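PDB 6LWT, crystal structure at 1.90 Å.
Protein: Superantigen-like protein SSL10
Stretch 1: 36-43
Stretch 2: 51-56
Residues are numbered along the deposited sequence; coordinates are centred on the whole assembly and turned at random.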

ATOM      1  N   LYS A  36     -19.718  -9.189   5.599  1.00 25.51           N
ATOM      2  CA  LYS A  36     -20.148  -7.939   4.999  1.00 27.89           C
ATOM      3  C   LYS A  36     -20.878  -7.102   6.052  1.00 28.46           C
ATOM      4  O   LYS A  36     -21.642  -7.651   6.853  1.00 26.20           O
ATOM      5  N   HIS A  37     -20.634  -5.797   6.034  1.00 27.75           N
ATOM      6  CA  HIS A  37     -21.393  -4.828   6.810  1.00 29.92           C
ATOM      7  C   HIS A  37     -21.856  -3.721   5.865  1.00 29.76           C
ATOM      8  O   HIS A  37     -21.045  -3.095   5.175  1.00 28.10           O
ATOM      9  N   GLY A  38     -23.169  -3.499   5.810  1.00 30.43           N
ATOM     10  CA  GLY A  38     -23.757  -2.591   4.817  1.00 30.68           C
ATOM     11  C   GLY A  38     -23.406  -3.095   3.426  1.00 32.15           C
ATOM     12  O   GLY A  38     -23.117  -4.279   3.255  1.00 31.91           O
ATOM     13  N   LYS A  39     -23.388  -2.192   2.450  1.00 35.68           N
ATOM     14  CA  LYS A  39     -23.109  -2.576   1.070  1.00 40.72           C
ATOM     15  C   LYS A  39     -21.617  -2.728   0.766  1.00 39.07           C
ATOM     16  O   LYS A  39     -21.249  -3.609   0.008  1.00 40.22           O
ATOM     17  N   ASN A  40     -20.767  -1.908   1.381  1.00 37.78           N
ATOM     18  CA  ASN A  40     -19.345  -1.845   0.993  1.00 37.64           C
ATOM     19  C   ASN A  40     -18.324  -1.849   2.134  1.00 32.09           C
ATOM     20  O   ASN A  40     -17.265  -1.221   2.021  1.00 31.14           O
ATOM     21  N   ASN A  41     -18.602  -2.617   3.185  1.00 28.75           N
ATOM     22  CA  ASN A  41     -17.601  -2.847   4.233  1.00 26.93           C
ATOM     23  C   ASN A  41     -17.498  -4.318   4.582  1.00 26.25           C
ATOM     24  O   ASN A  41     -18.416  -5.117   4.312  1.00 26.93           O
ATOM     25  N   LEU A  42     -16.372  -4.668   5.182  1.00 21.91           N
ATOM     26  CA  LEU A  42     -16.194  -5.935   5.831  1.00 22.63           C
ATOM     27  C   LEU A  42     -15.891  -5.654   7.286  1.00 23.29           C
ATOM     28  O   LEU A  42     -15.259  -4.630   7.600  1.00 22.97           O
ATOM     29  N   ARG A  43     -16.327  -6.569   8.153  1.00 22.57           N
ATOM     30  CA  ARG A  43     -16.004  -6.521   9.569  1.00 23.29           C
ATOM     31  C   ARG A  43     -15.456  -7.823  10.080  1.00 22.72           C
ATOM     32  O   ARG A  43     -15.940  -8.909   9.755  1.00 23.33           O
ATOM     33  N   ILE A  51     -12.132  -4.529  13.561  1.00 24.73           N
ATOM     34  CA  ILE A  51     -11.640  -3.970  12.304  1.00 23.43           C
ATOM     35  C   ILE A  51     -12.788  -3.846  11.300  1.00 22.16           C
ATOM     36  O   ILE A  51     -13.501  -4.822  11.065  1.00 21.66           O
ATOM     37  N   GLN A  52     -12.966  -2.651  10.751  1.00 20.74           N
ATOM     38  CA  GLN A  52     -13.868  -2.405   9.645  1.00 20.96           C
ATOM     39  C   GLN A  52     -13.072  -1.954   8.417  1.00 20.08           C
ATOM     40  O   GLN A  52     -12.314  -0.969   8.462  1.00 19.17           O
ATOM     41  N   VAL A  53     -13.267  -2.676   7.317  1.00 20.01           N
ATOM     42  CA  VAL A  53     -12.588  -2.419   6.061  1.00 20.68           C
ATOM     43  C   VAL A  53     -13.611  -1.835   5.090  1.00 22.16           C
ATOM     44  O   VAL A  53     -14.649  -2.467   4.857  1.00 23.33           O
ATOM     45  N   LEU A  54     -13.319  -0.649   4.559  1.00 22.39           N
ATOM     46  CA  LEU A  54     -14.048  -0.061   3.450  1.00 23.24           C
ATOM     47  C   LEU A  54     -13.572  -0.686   2.148  1.00 24.55           C
ATOM     48  O   LEU A  54     -12.363  -0.684   1.859  1.00 24.39           O
ATOM     49  N   LEU A  55     -14.516  -1.226   1.381  1.00 24.22           N
ATOM     50  CA  LEU A  55     -14.247  -1.760   0.058  1.00 26.59           C
ATOM     51  C   LEU A  55     -14.445  -0.627  -0.972  1.00 27.20           C
ATOM     52  O   LEU A  55     -15.573  -0.194  -1.177  1.00 26.03           O
ATOM     53  N   PRO A  56     -13.355  -0.135  -1.610  1.00 28.56           N
ATOM     54  CA  PRO A  56     -13.475   0.894  -2.670  1.00 30.64           C
ATOM     55  C   PRO A  56     -14.420   0.484  -3.811  1.00 32.00           C
ATOM     56  O   PRO A  56     -14.511  -0.707  -4.132  1.00 31.21           O
TER

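Two neighbouring antiparallel strands of SSL10, 41-43 and 51-54, meet edge to edge through backbone hydrogen bonds, with a polar side-chain network on one face of the sheet and a small leucine-valine cluster on the other. Leu 42 and Val 53 form the hydrogen-bonded pair: Leu 42 N donates to Val 53 O and Val 53 N to Leu 42 O, both at 2.8 Å. Leu 55 N extends the ladder past the strand end by donating to Asn 40 O, also at 2.8 Å. Side chains alternate along this frame. Asn 41, Arg 43, Gln 52 and Leu 54 share one face, the polar network being confined to Asn 41, Arg 43 and Gln 52. Arg 43 (chi1 m, chi2 and chi3 t) runs extended, and its end comes nearer the partner strand, where Gln 52 OE1 meets the edge of the guanidinium and accepts from both Arg 43 NE (2.8 Å) and Arg 43 NH2 (2.9 Å). Gln 52, with chi1 and chi2 both t, reaches across to make this possible; Gln 52 OE1 also lies 3.6 Å from ND1 of His 37, a t rotamer whose CA-to-CB bond points toward the other stretch. The amide nitrogen is engaged through water 1, which accepts from Gln 52 NE2 at 2.9 Å and donates to Asn 41 OD1 at 2.5 Å, linking the two side chains across the strands. Asn 41 (m) also sets OD1 3.7 Å from Leu 54 CD1; Leu 54 is t, p. On the opposite face, buried Leu 42 (m, t) places CB 4.2 Å from CB of Val 53 (t) and CG 4.0 Å from CD1 of Leu 55 (m, t). The CA-to-CB bond of Leu 55 points sideways, yet its side chain still reaches Leu 42. Ile 51 and Pro 56 bring no side-chain atom into contact with stretch 1.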

ATOM      1  CB  LYS A  36     -21.121  -8.212   3.855  1.00 33.17           C
ATOM      2  CG  LYS A  36     -21.171  -7.134   2.802  1.00 39.47           C
ATOM      3  CD  LYS A  36     -20.307  -7.521   1.612  1.00 44.45           C
ATOM      4  CE  LYS A  36     -20.538  -6.613   0.422  1.00 49.02           C
ATOM      5  NZ  LYS A  36     -20.193  -7.339  -0.836  1.00 51.84           N
ATOM      6  CB  HIS A  37     -20.552  -4.241   7.949  1.00 30.21           C
ATOM      7  CG  HIS A  37     -21.227  -3.102   8.640  1.00 31.07           C
ATOM      8  ND1 HIS A  37     -20.785  -1.799   8.535  1.00 32.31           N
ATOM      9  CD2 HIS A  37     -22.355  -3.055   9.383  1.00 31.12           C
ATOM     10  CE1 HIS A  37     -21.590  -1.008   9.219  1.00 30.55           C
ATOM     11  NE2 HIS A  37     -22.553  -1.744   9.736  1.00 32.44           N
ATOM     12  CB  LYS A  39     -23.780  -1.609   0.071  1.00 46.07           C
ATOM     13  CG  LYS A  39     -25.202  -2.017  -0.337  1.00 52.75           C
ATOM     14  CD  LYS A  39     -25.229  -3.406  -0.989  1.00 55.96           C
ATOM     15  CE  LYS A  39     -26.328  -3.594  -2.031  1.00 58.97           C
ATOM     16  NZ  LYS A  39     -27.595  -4.115  -1.444  1.00 61.64           N
ATOM     17  CB  ASN A  40     -19.107  -0.659   0.055  1.00 39.90           C
ATOM     18  CG  ASN A  40     -19.826   0.586   0.497  1.00 44.00           C
ATOM     19  OD1 ASN A  40     -19.621   1.070   1.598  1.00 47.62           O
ATOM     20  ND2 ASN A  40     -20.698   1.101  -0.361  1.00 49.12           N
ATOM     21  CB  ASN A  41     -17.893  -2.028   5.503  1.00 28.26           C
ATOM     22  CG  ASN A  41     -17.966  -0.534   5.248  1.00 28.70           C
ATOM     23  OD1 ASN A  41     -16.961   0.162   5.259  1.00 33.10           O
ATOM     24  ND2 ASN A  41     -19.165  -0.034   5.055  1.00 32.20           N
ATOM     25  CB  LEU A  42     -15.028  -6.703   5.230  1.00 24.06           C
ATOM     26  CG  LEU A  42     -15.124  -7.096   3.767  1.00 24.73           C
ATOM     27  CD1 LEU A  42     -13.860  -7.849   3.375  1.00 24.03           C
ATOM     28  CD2 LEU A  42     -16.364  -7.930   3.538  1.00 25.85           C
ATOM     29  CB  ARG A  43     -17.240  -6.157  10.389  1.00 22.32           C
ATOM     30  CG  ARG A  43     -17.650  -4.707  10.242  1.00 22.68           C
ATOM     31  CD  ARG A  43     -18.818  -4.420  11.182  1.00 23.55           C
ATOM     32  NE  ARG A  43     -19.001  -2.992  11.336  1.00 24.18           N
ATOM     33  CZ  ARG A  43     -19.817  -2.416  12.212  1.00 24.64           C
ATOM     34  NH1 ARG A  43     -20.567  -3.151  13.035  1.00 25.14           N
ATOM     35  NH2 ARG A  43     -19.897  -1.097  12.248  1.00 25.38           N
ATOM     36  CB  ILE A  51     -10.574  -4.884  11.664  1.00 24.60           C
ATOM     37  CG1 ILE A  51      -9.509  -5.319  12.673  1.00 26.57           C
ATOM     38  CG2 ILE A  51      -9.938  -4.194  10.455  1.00 25.19           C
ATOM     39  CD1 ILE A  51      -8.736  -4.192  13.291  1.00 26.90           C
ATOM     40  CB  GLN A  52     -14.910  -1.340  10.011  1.00 21.36           C
ATOM     41  CG  GLN A  52     -15.837  -0.961   8.855  1.00 22.71           C
ATOM     42  CD  GLN A  52     -17.134  -0.299   9.314  1.00 23.20           C
ATOM     43  OE1 GLN A  52     -17.783  -0.773  10.238  1.00 23.80           O
ATOM     44  NE2 GLN A  52     -17.516   0.787   8.654  1.00 23.65           N
ATOM     45  CB  VAL A  53     -12.048  -3.725   5.433  1.00 20.62           C
ATOM     46  CG1 VAL A  53     -11.228  -3.416   4.183  1.00 21.76           C
ATOM     47  CG2 VAL A  53     -11.270  -4.542   6.466  1.00 20.47           C
ATOM     48  CB  LEU A  54     -13.842   1.449   3.414  1.00 24.37           C
ATOM     49  CG  LEU A  54     -14.472   2.228   2.244  1.00 26.19           C
ATOM     50  CD1 LEU A  54     -15.988   2.232   2.337  1.00 27.70           C
ATOM     51  CD2 LEU A  54     -13.940   3.647   2.208  1.00 28.31           C
ATOM     52  CB  LEU A  55     -15.176  -2.940  -0.237  1.00 26.91           C
ATOM     53  CG  LEU A  55     -15.124  -4.117   0.738  1.00 27.01           C
ATOM     54  CD1 LEU A  55     -16.224  -5.126   0.426  1.00 28.59           C
ATOM     55  CD2 LEU A  55     -13.766  -4.811   0.718  1.00 28.54           C
ATOM     56  CB  PRO A  56     -12.050   1.011  -3.226  1.00 31.42           C
ATOM     57  CG  PRO A  56     -11.153   0.447  -2.174  1.00 30.55           C
ATOM     58  CD  PRO A  56     -11.949  -0.536  -1.384  1.00 29.63           C
TER
HETATM   59  O   HOH W   1     -15.659   1.819   6.619  1.00 27.62           O